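Local structure of 457aa long hypothetical protein (Pyrococcus horikoshii, 2CSU) at residues K9-I14 and K32-G37; G131-H136 and N140-T145; M299-G304 and V377-A382; F334-A339 and I348-G353. The protein is of undetermined function but belongs to the CoA-binding, succinyl-CoA ligase-like protein family, combining a Rossmann-type CoA-binding domain with two flavodoxin-like ligase domains. All coordinates share one frame; numbering follows the deposited sequence.

Contact 1: K9-I14 and K32-G37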
# COMPACT_ATOMS: atom_id res chain seq x y z
N LYS A 9 -7.00 -17.86 -32.19
CA LYS A 9 -7.76 -19.08 -32.44
C LYS A 9 -6.86 -20.30 -32.43
O LYS A 9 -7.33 -21.43 -32.30
CB LYS A 9 -8.48 -18.97 -33.79
CG LYS A 9 -9.13 -17.61 -34.02
CD LYS A 9 -10.30 -17.70 -35.01
CE LYS A 9 -9.89 -17.27 -36.41
NZ LYS A 9 -10.77 -17.91 -37.44
N GLY A 10 -5.56 -20.06 -32.58
CA GLY A 10 -4.58 -21.13 -32.58
C GLY A 10 -3.25 -20.59 -32.11
O GLY A 10 -2.68 -19.69 -32.73
N ILE A 11 -2.74 -21.15 -31.01
CA ILE A 11 -1.47 -20.70 -30.45
C ILE A 11 -0.38 -21.75 -30.54
O ILE A 11 -0.59 -22.90 -30.19
CB ILE A 11 -1.60 -20.33 -28.95
CG1 ILE A 11 -2.73 -19.33 -28.74
CG2 ILE A 11 -0.27 -19.77 -28.46
CD1 ILE A 11 -2.94 -18.96 -27.28
N ALA A 12 0.79 -21.33 -31.00
CA ALA A 12 1.93 -22.22 -31.09
C ALA A 12 2.93 -21.74 -30.04
O ALA A 12 3.33 -20.57 -30.04
CB ALA A 12 2.57 -22.16 -32.49
N VAL A 13 3.29 -22.62 -29.12
CA VAL A 13 4.28 -22.23 -28.13
C VAL A 13 5.55 -22.95 -28.53
O VAL A 13 5.70 -24.15 -28.33
CB VAL A 13 3.87 -22.62 -26.71
CG1 VAL A 13 4.93 -22.11 -25.73
CG2 VAL A 13 2.51 -22.01 -26.37
N ILE A 14 6.46 -22.20 -29.14
CA ILE A 14 7.70 -22.79 -29.62
C ILE A 14 8.74 -22.74 -28.52
O ILE A 14 9.24 -21.68 -28.16
CB ILE A 14 8.16 -22.04 -30.90
CG1 ILE A 14 6.96 -21.97 -31.86
CG2 ILE A 14 9.35 -22.76 -31.54
CD1 ILE A 14 7.23 -21.29 -33.20
N LYS A 32 -2.51 -23.59 -20.66
CA LYS A 32 -3.41 -24.73 -20.58
C LYS A 32 -4.80 -24.29 -20.13
O LYS A 32 -5.79 -25.01 -20.24
CB LYS A 32 -2.83 -25.72 -19.57
CG LYS A 32 -1.57 -26.42 -20.10
CD LYS A 32 -1.81 -27.90 -20.36
CE LYS A 32 -1.49 -28.77 -19.14
NZ LYS A 32 -1.30 -30.16 -19.56
N GLU A 33 -4.85 -23.07 -19.56
CA GLU A 33 -6.12 -22.52 -19.10
C GLU A 33 -6.88 -21.80 -20.22
O GLU A 33 -7.98 -21.30 -20.04
CB GLU A 33 -5.83 -21.55 -17.96
CG GLU A 33 -5.30 -22.25 -16.70
CD GLU A 33 -4.94 -21.21 -15.66
OE1 GLU A 33 -5.74 -20.32 -15.42
OE2 GLU A 33 -3.85 -21.30 -15.11
N TYR A 34 -6.23 -21.73 -21.39
CA TYR A 34 -6.85 -21.03 -22.51
C TYR A 34 -7.62 -22.01 -23.42
O TYR A 34 -7.04 -22.82 -24.14
CB TYR A 34 -5.75 -20.32 -23.30
CG TYR A 34 -6.34 -19.48 -24.37
CD1 TYR A 34 -7.02 -18.31 -24.04
CD2 TYR A 34 -6.27 -19.88 -25.70
CE1 TYR A 34 -7.62 -17.55 -25.03
CE2 TYR A 34 -6.87 -19.13 -26.69
CZ TYR A 34 -7.55 -17.97 -26.36
OH TYR A 34 -8.13 -17.20 -27.35
N LYS A 35 -8.96 -21.92 -23.36
CA LYS A 35 -9.79 -22.87 -24.10
C LYS A 35 -10.64 -22.20 -25.19
O LYS A 35 -11.38 -22.84 -25.92
CB LYS A 35 -10.71 -23.57 -23.09
CG LYS A 35 -9.97 -23.94 -21.81
CD LYS A 35 -9.57 -25.41 -21.77
CE LYS A 35 -9.27 -25.90 -20.35
NZ LYS A 35 -7.88 -26.33 -20.27
N LYS A 36 -10.57 -20.86 -25.25
CA LYS A 36 -11.27 -20.17 -26.33
C LYS A 36 -10.53 -20.35 -27.66
O LYS A 36 -10.87 -19.77 -28.68
CB LYS A 36 -11.40 -18.69 -25.97
CG LYS A 36 -12.86 -18.25 -25.93
CD LYS A 36 -13.03 -16.77 -26.28
CE LYS A 36 -14.47 -16.29 -26.06
NZ LYS A 36 -14.59 -14.91 -26.52
N GLY A 37 -9.46 -21.16 -27.59
CA GLY A 37 -8.68 -21.46 -28.79
C GLY A 37 -7.68 -22.58 -28.48
O GLY A 37 -7.37 -22.87 -27.33
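K9 and G37 bring the two backbones together at the entrance of strand 10-14, where their CA atoms lie 4.5 Å apart. The carbonyl oxygen K9 O rests 3.8 Å from G37 CA, a van der Waals approach in which the lack of a side chain on G37 matters: a beta carbon there would point at this carbonyl and crowd the ring of Y34. The beta carbon of K9 points away from the loop, as suits a long charged residue at the surface, and its backbone pairs with K38. G10 then enters the strand, its N-H taken by the carboxylate of D66.

I11 makes the side-chain contact. Its CG1 branch lies anti to the carbonyl carbon (chi1 -53°) and runs on extended, which carries CD1 to the Y34 ring, 3.8 Å from Y34 CD2 and 4.0 Å from Y34 CE2. The two side chains cross at about a right angle, and the methyl meets the ring obliquely. A tyrosine suits this position because its ring gives I11 an apolar surface while its hydroxyl, at the far end, hydrogen-bonds P8 O. The ring also has K36 N over its centre, 4.2 Å above the plane. Further along, V13 packs on V27, F28 and L31 of helix 23-31, and I11 on L31 and V39. The loop 32-37 thus closes a right-handed beta-alpha-beta crossover, from strand 10-14 through helix 23-31 to its parallel neighbour 38-42, the opening unit of a Rossmann-type CoA-binding domain.

Contact 2: G131-H136 and N140-T145; sequences GIMNTH and NATFIT
I132 and A141 are joined by two backbone hydrogen bonds. I132 N gives to A141 O over 3.2 Å, reaching it from well above the carbonyl plane, and the return bond from A141 N to I132 O is weak, bent to 124° at the hydrogen. The distortion is consistent with A141's place at the centre of an inverse gamma turn. Beside this pair G131 CA makes a CA-H...O contact of 3.3 Å with A141 O; glycine suits the site, since a beta carbon would strike that oxygen.

These strands, 131-134 and 139-142, form an antiparallel beta hairpin, and 131-134 pairs on its other side with strand 175-181, so the hairpin edges the mixed sheet.

Side chains meet on both faces. On one, I132 CG1 meets A141 CB, small enough to sit beside L31 of helix 23-31. On the other, selenomethionine M133 runs alongside N140, pointing the same way, its CG in van der Waals contact with N140 OD1 at 3.6 Å. Because its chain is extended beyond CG, its terminal CE reaches I144 CD1 at 3.9 Å, crossing that side chain at about a right angle. T142 CG2 lies 3.3 Å from I132 O.

One side-chain bond holds the chain that follows A141: N140 ND2 donates to I144 O across 2.9 Å, almost straight (172°) and within the amide plane. Further on, the F143 ring meets F381 of the second subunit edge-to-face.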
# COMPACT_ATOMS: atom_id res chain seq x y z
N GLY A 131 5.63 -11.17 -22.00
CA GLY A 131 4.48 -11.72 -22.71
C GLY A 131 3.26 -10.79 -22.60
O GLY A 131 3.36 -9.63 -22.25
N ILE A 132 2.11 -11.38 -22.92
CA ILE A 132 0.81 -10.69 -22.92
C ILE A 132 -0.30 -11.52 -22.24
O ILE A 132 -0.21 -12.73 -22.12
CB ILE A 132 0.40 -10.40 -24.37
CG1 ILE A 132 0.26 -11.71 -25.15
CG2 ILE A 132 1.48 -9.55 -25.07
CD1 ILE A 132 -0.26 -11.48 -26.57
N MSE A 133 -1.34 -10.81 -21.75
CA MSE A 133 -2.52 -11.47 -21.17
C MSE A 133 -3.84 -10.89 -21.68
O MSE A 133 -3.98 -9.71 -21.96
CB MSE A 133 -2.52 -11.31 -19.65
CG MSE A 133 -1.14 -11.35 -18.99
SE MSE A 133 -1.30 -11.39 -17.20
CE MSE A 133 0.44 -11.35 -16.78
N ASN A 134 -4.83 -11.79 -21.80
CA ASN A 134 -6.22 -11.36 -21.93
C ASN A 134 -7.09 -12.07 -20.89
O ASN A 134 -7.63 -13.15 -21.13
CB ASN A 134 -6.71 -11.68 -23.34
CG ASN A 134 -8.07 -11.06 -23.55
OD1 ASN A 134 -8.67 -10.50 -22.64
ND2 ASN A 134 -8.56 -11.16 -24.80
N THR A 135 -7.17 -11.46 -19.70
CA THR A 135 -7.86 -12.10 -18.59
C THR A 135 -9.32 -12.40 -18.94
O THR A 135 -9.92 -13.33 -18.42
CB THR A 135 -7.79 -11.18 -17.37
OG1 THR A 135 -8.31 -9.89 -17.71
CG2 THR A 135 -6.34 -11.01 -16.92
N HIS A 136 -9.89 -11.58 -19.84
CA HIS A 136 -11.30 -11.76 -20.18
C HIS A 136 -11.59 -13.15 -20.76
O HIS A 136 -12.68 -13.70 -20.64
CB HIS A 136 -11.68 -10.68 -21.20
CG HIS A 136 -13.17 -10.69 -21.39
ND1 HIS A 136 -13.77 -10.33 -22.55
CD2 HIS A 136 -14.17 -11.04 -20.47
CE1 HIS A 136 -15.10 -10.45 -22.34
NE2 HIS A 136 -15.36 -10.88 -21.10
N ASN A 140 -3.14 -16.26 -20.89
CA ASN A 140 -1.95 -15.82 -20.20
C ASN A 140 -0.71 -16.37 -20.89
O ASN A 140 -0.12 -17.36 -20.46
CB ASN A 140 -2.01 -16.27 -18.73
CG ASN A 140 -0.81 -15.81 -17.92
OD1 ASN A 140 -0.22 -14.77 -18.21
ND2 ASN A 140 -0.46 -16.57 -16.88
N ALA A 141 -0.33 -15.71 -21.99
CA ALA A 141 0.84 -16.07 -22.77
C ALA A 141 2.06 -15.41 -22.11
O ALA A 141 2.70 -14.51 -22.68
CB ALA A 141 0.68 -15.57 -24.20
N THR A 142 2.37 -15.87 -20.90
CA THR A 142 3.47 -15.35 -20.11
C THR A 142 4.07 -16.47 -19.26
O THR A 142 3.53 -17.58 -19.23
CB THR A 142 2.97 -14.25 -19.14
OG1 THR A 142 2.10 -14.82 -18.15
CG2 THR A 142 2.21 -13.20 -19.87
N PHE A 143 5.19 -16.18 -18.59
CA PHE A 143 5.79 -17.16 -17.71
C PHE A 143 5.59 -16.76 -16.25
O PHE A 143 6.34 -17.17 -15.37
CB PHE A 143 7.27 -17.38 -18.04
CG PHE A 143 8.12 -16.14 -18.02
CD1 PHE A 143 8.61 -15.64 -16.82
CD2 PHE A 143 8.42 -15.47 -19.20
CE1 PHE A 143 9.40 -14.49 -16.80
CE2 PHE A 143 9.21 -14.33 -19.19
CZ PHE A 143 9.70 -13.83 -17.99
N ILE A 144 4.56 -15.97 -16.00
CA ILE A 144 4.22 -15.54 -14.64
C ILE A 144 2.73 -15.77 -14.39
O ILE A 144 1.97 -15.97 -15.33
CB ILE A 144 4.57 -14.04 -14.38
CG1 ILE A 144 3.69 -13.13 -15.23
CG2 ILE A 144 6.06 -13.79 -14.67
CD1 ILE A 144 3.85 -11.65 -14.87
N THR A 145 2.30 -15.75 -13.14
CA THR A 145 0.89 -15.97 -12.84
C THR A 145 -0.01 -14.89 -13.47
O THR A 145 0.39 -13.73 -13.59
CB THR A 145 0.66 -16.03 -11.29
OG1 THR A 145 -0.67 -16.49 -11.03
CG2 THR A 145 0.83 -14.67 -10.67

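Contact 3: M299-G304 and V377-A382; sequences MTNAGG and VVPTFA
N301 uses both ends of its side-chain amide on the backbone of one residue, V377. Its ND2 donates to V377 O over 2.6 Å, a nearly straight bond (164°) that lies in the carbonyl plane, on a lone pair, and within the plane of the amide itself. In return V377 N donates to N301 OD1 at 2.8 Å, a more bent bond whose donor is tilted 17° from the carbonyl plane of the side chain. The pair of bonds fixes the rotation of the amide. Asparagine suits the place because a single short side chain presents one donor and one acceptor, matching the N-H and C=O that V377 offers where strand 371-377 ends. To put the amide there, CG stands between the backbone N and the carbonyl carbon (chi1 72°).

Next to this polar clasp, A302 CB touches V377 CG2 at 3.6 Å. The valine methyl lies anti to its carbonyl carbon, and both residues also pack on A160 of the second subunit. A302 is also the N-cap residue of helix 303-314, and its carbonyl oxygen is taken by T300 OG1, 2.9 Å away. I375 O of the adjacent strand is a second, weak partner of the same hydroxyl, whose single proton can fully serve only one of the two carbonyls. Parallel strands 295-300 and 371-377 are neighbours in the sheet, and the contact joins the loops leaving their C-terminal ends, the edge where loops gather in the flavodoxin-like, open alpha/beta fold of the ligase-CoA domain.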
# COMPACT_ATOMS: atom_id res chain seq x y z
N MSE A 299 -18.35 11.70 2.60
CA MSE A 299 -19.13 11.16 3.71
C MSE A 299 -18.21 10.18 4.44
O MSE A 299 -17.48 9.41 3.81
CB MSE A 299 -20.42 10.48 3.22
CG MSE A 299 -20.30 9.57 1.99
SE MSE A 299 -21.91 8.92 1.44
CE MSE A 299 -22.02 7.62 2.49
N THR A 300 -18.21 10.21 5.77
CA THR A 300 -17.32 9.34 6.53
C THR A 300 -17.85 9.01 7.93
O THR A 300 -18.74 9.70 8.44
CB THR A 300 -15.93 10.01 6.70
OG1 THR A 300 -15.04 9.13 7.37
CG2 THR A 300 -16.05 11.30 7.54
N ASN A 301 -17.29 7.96 8.53
CA ASN A 301 -17.66 7.56 9.89
C ASN A 301 -16.50 7.85 10.82
O ASN A 301 -16.52 7.52 12.00
CB ASN A 301 -18.04 6.06 9.92
CG ASN A 301 -16.85 5.13 9.77
OD1 ASN A 301 -15.83 5.47 9.15
ND2 ASN A 301 -16.99 3.92 10.31
N ALA A 302 -15.47 8.49 10.28
CA ALA A 302 -14.27 8.84 11.02
C ALA A 302 -13.72 10.18 10.55
O ALA A 302 -13.40 10.35 9.37
CB ALA A 302 -13.21 7.75 10.83
N GLY A 303 -13.60 11.13 11.48
CA GLY A 303 -13.08 12.44 11.13
C GLY A 303 -11.69 12.42 10.52
O GLY A 303 -11.48 12.93 9.42
N GLY A 304 -10.73 11.83 11.23
CA GLY A 304 -9.36 11.76 10.75
C GLY A 304 -9.24 11.44 9.27
O GLY A 304 -8.77 12.27 8.49
N VAL A 377 -14.06 3.61 8.16
CA VAL A 377 -13.37 2.68 9.02
C VAL A 377 -14.37 1.61 9.48
O VAL A 377 -15.43 1.90 10.03
CB VAL A 377 -12.82 3.45 10.21
CG1 VAL A 377 -12.04 2.50 11.11
CG2 VAL A 377 -11.90 4.56 9.73
N VAL A 378 -14.06 0.35 9.14
CA VAL A 378 -15.00 -0.72 9.45
C VAL A 378 -15.00 -1.04 10.95
O VAL A 378 -14.01 -1.46 11.54
CB VAL A 378 -14.62 -1.95 8.63
CG1 VAL A 378 -15.51 -3.13 9.04
CG2 VAL A 378 -14.84 -1.67 7.16
N PRO A 379 -16.17 -0.82 11.58
CA PRO A 379 -16.33 -1.05 13.00
C PRO A 379 -16.50 -2.54 13.31
O PRO A 379 -17.11 -3.29 12.56
CB PRO A 379 -17.57 -0.28 13.44
CG PRO A 379 -18.49 -0.31 12.22
CD PRO A 379 -17.44 -0.37 11.01
N THR A 380 -15.93 -2.94 14.46
CA THR A 380 -16.07 -4.32 14.90
C THR A 380 -16.86 -4.39 16.22
O THR A 380 -16.78 -5.35 16.98
CB THR A 380 -14.67 -4.90 15.09
OG1 THR A 380 -13.98 -4.12 16.07
CG2 THR A 380 -13.89 -4.83 13.77
N PHE A 381 -17.60 -3.30 16.48
CA PHE A 381 -18.39 -3.23 17.70
C PHE A 381 -19.85 -2.82 17.43
O PHE A 381 -20.24 -2.52 16.31
CB PHE A 381 -17.73 -2.23 18.65
CG PHE A 381 -17.59 -0.89 17.97
CD1 PHE A 381 -18.65 0.02 18.03
CD2 PHE A 381 -16.40 -0.53 17.37
CE1 PHE A 381 -18.51 1.28 17.49
CE2 PHE A 381 -16.26 0.75 16.82
CZ PHE A 381 -17.31 1.66 16.89
N ALA A 382 -20.65 -2.76 18.49
CA ALA A 382 -22.06 -2.37 18.39
C ALA A 382 -22.87 -3.39 17.59
O ALA A 382 -23.98 -3.10 17.15
CB ALA A 382 -22.18 -0.98 17.75

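Contact 4: F334-A339 and I348-G353; sequences FLPPMA and IASARG
P336 and I348 meet closely, the proline CB lying 3.3 Å from I348 CG1 and the proline CG 3.5 Å from that same carbon, both tighter than usual van der Waals contact. Their side chains slide past each other in opposite directions, a rigid ring against a branched chain. I348 suits the place because its CG1 arm, lying anti to the carbonyl carbon (chi1 -51°), bends again at chi2 -42°. This kink carries CD1 over the backbone of the 334-339 loop, 3.6 Å from A339 CA and 3.5 Å from M338 O, with A339 CB at 3.9 Å.

The other side is looser. S350 is exposed, and its hydroxyl OG comes no nearer than 3.9 Å to P336 CG, without a hydrogen bond; a small polar residue suits this position. Selenomethionine M338, also exposed, sends its side chain away from I348, toward T102 of the second subunit. No hydrogen bond crosses between the loops, each of which is shaped by a type I beta turn, P336 to A339 and I348 to A351. The contact thereby brings the link from helix 325-334 to strand 340-341 against that from strand 344-346 to helix 353-365, at the ends of this short antiparallel pair.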
# COMPACT_ATOMS: atom_id res chain seq x y z
N PHE A 334 -31.51 12.53 11.30
CA PHE A 334 -31.25 11.14 11.68
C PHE A 334 -29.84 10.84 12.17
O PHE A 334 -29.58 9.75 12.68
CB PHE A 334 -31.61 10.21 10.53
CG PHE A 334 -30.66 10.29 9.37
CD1 PHE A 334 -29.53 9.48 9.33
CD2 PHE A 334 -30.90 11.16 8.31
CE1 PHE A 334 -28.64 9.53 8.24
CE2 PHE A 334 -30.02 11.23 7.22
CZ PHE A 334 -28.89 10.41 7.18
N LEU A 335 -28.92 11.79 12.02
CA LEU A 335 -27.55 11.58 12.46
C LEU A 335 -27.35 12.07 13.89
O LEU A 335 -28.12 12.87 14.38
CB LEU A 335 -26.56 12.32 11.55
CG LEU A 335 -26.44 11.78 10.13
CD1 LEU A 335 -25.46 12.65 9.33
CD2 LEU A 335 -26.00 10.34 10.18
N PRO A 336 -26.31 11.57 14.57
CA PRO A 336 -26.05 11.99 15.95
C PRO A 336 -25.85 13.51 16.06
O PRO A 336 -25.70 14.20 15.05
CB PRO A 336 -24.78 11.21 16.31
CG PRO A 336 -24.93 9.96 15.49
CD PRO A 336 -25.40 10.49 14.16
N PRO A 337 -25.85 14.04 17.29
CA PRO A 337 -25.74 15.47 17.61
C PRO A 337 -24.37 16.07 17.23
O PRO A 337 -24.26 17.19 16.78
CB PRO A 337 -26.01 15.65 19.10
CG PRO A 337 -26.72 14.40 19.58
CD PRO A 337 -26.28 13.32 18.49
N MSE A 338 -23.29 15.29 17.49
CA MSE A 338 -21.95 15.82 17.18
C MSE A 338 -21.50 15.46 15.76
O MSE A 338 -20.32 15.37 15.46
CB MSE A 338 -20.96 15.27 18.20
CG MSE A 338 -20.35 16.38 19.07
SE MSE A 338 -21.51 17.00 20.29
CE MSE A 338 -21.55 18.72 19.75
N ALA A 339 -22.50 15.23 14.89
CA ALA A 339 -22.18 14.89 13.51
C ALA A 339 -21.98 16.14 12.66
O ALA A 339 -22.64 17.16 12.83
CB ALA A 339 -23.34 14.07 12.94
N ILE A 348 -21.12 9.75 12.78
CA ILE A 348 -20.27 9.31 13.87
C ILE A 348 -19.84 7.85 13.68
O ILE A 348 -20.25 7.16 12.75
CB ILE A 348 -21.03 9.49 15.18
CG1 ILE A 348 -21.61 10.91 15.27
CG2 ILE A 348 -20.09 9.29 16.38
CD1 ILE A 348 -20.61 11.97 14.80
N ALA A 349 -18.96 7.45 14.60
CA ALA A 349 -18.41 6.10 14.61
C ALA A 349 -19.51 5.05 14.76
O ALA A 349 -19.28 3.86 14.54
CB ALA A 349 -17.40 5.97 15.74
N SER A 350 -20.70 5.50 15.13
CA SER A 350 -21.83 4.61 15.31
C SER A 350 -22.60 4.40 14.01
O SER A 350 -23.55 3.63 13.96
CB SER A 350 -22.78 5.18 16.36
OG SER A 350 -23.12 6.52 16.05
N ALA A 351 -22.19 5.09 12.95
CA ALA A 351 -22.87 4.96 11.67
C ALA A 351 -23.11 3.52 11.24
O ALA A 351 -22.17 2.71 11.09
CB ALA A 351 -22.11 5.70 10.60
N ARG A 352 -24.38 3.20 11.01
CA ARG A 352 -24.78 1.87 10.56
C ARG A 352 -25.08 1.87 9.07
O ARG A 352 -25.12 2.90 8.41
CB ARG A 352 -26.03 1.46 11.35
CG ARG A 352 -25.72 1.11 12.81
CD ARG A 352 -26.91 0.44 13.50
NE ARG A 352 -26.57 0.07 14.87
CZ ARG A 352 -25.96 -1.12 15.04
NH1 ARG A 352 -25.70 -1.88 13.98
NH2 ARG A 352 -25.55 -1.50 16.25
N GLY A 353 -25.23 0.65 8.52
CA GLY A 353 -25.55 0.55 7.10
C GLY A 353 -26.65 1.54 6.70
O GLY A 353 -26.55 2.24 5.70

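Contacts 1 and 2 lie on one side of the chain's centre, their centres about 11 Å apart, and contacts 3 and 4 on the opposite side, about 10 Å apart between centres. Contacts 2 and 3 are buried, contact 1 partly so, and contact 4 is at the surface. Helix 23-31 links the first two: I11 and A141 both touch L31. Contact 4 is nested in the chain loop closed by contact 3, and N301 CB packs on A351 CB. The buried contacts use hydrogen bonds, backbone to backbone in contact 2 and through a side-chain amide in contact 3, whereas contact 1 (strand to loop) and contact 4 (loop to loop) rest on van der Waals touches.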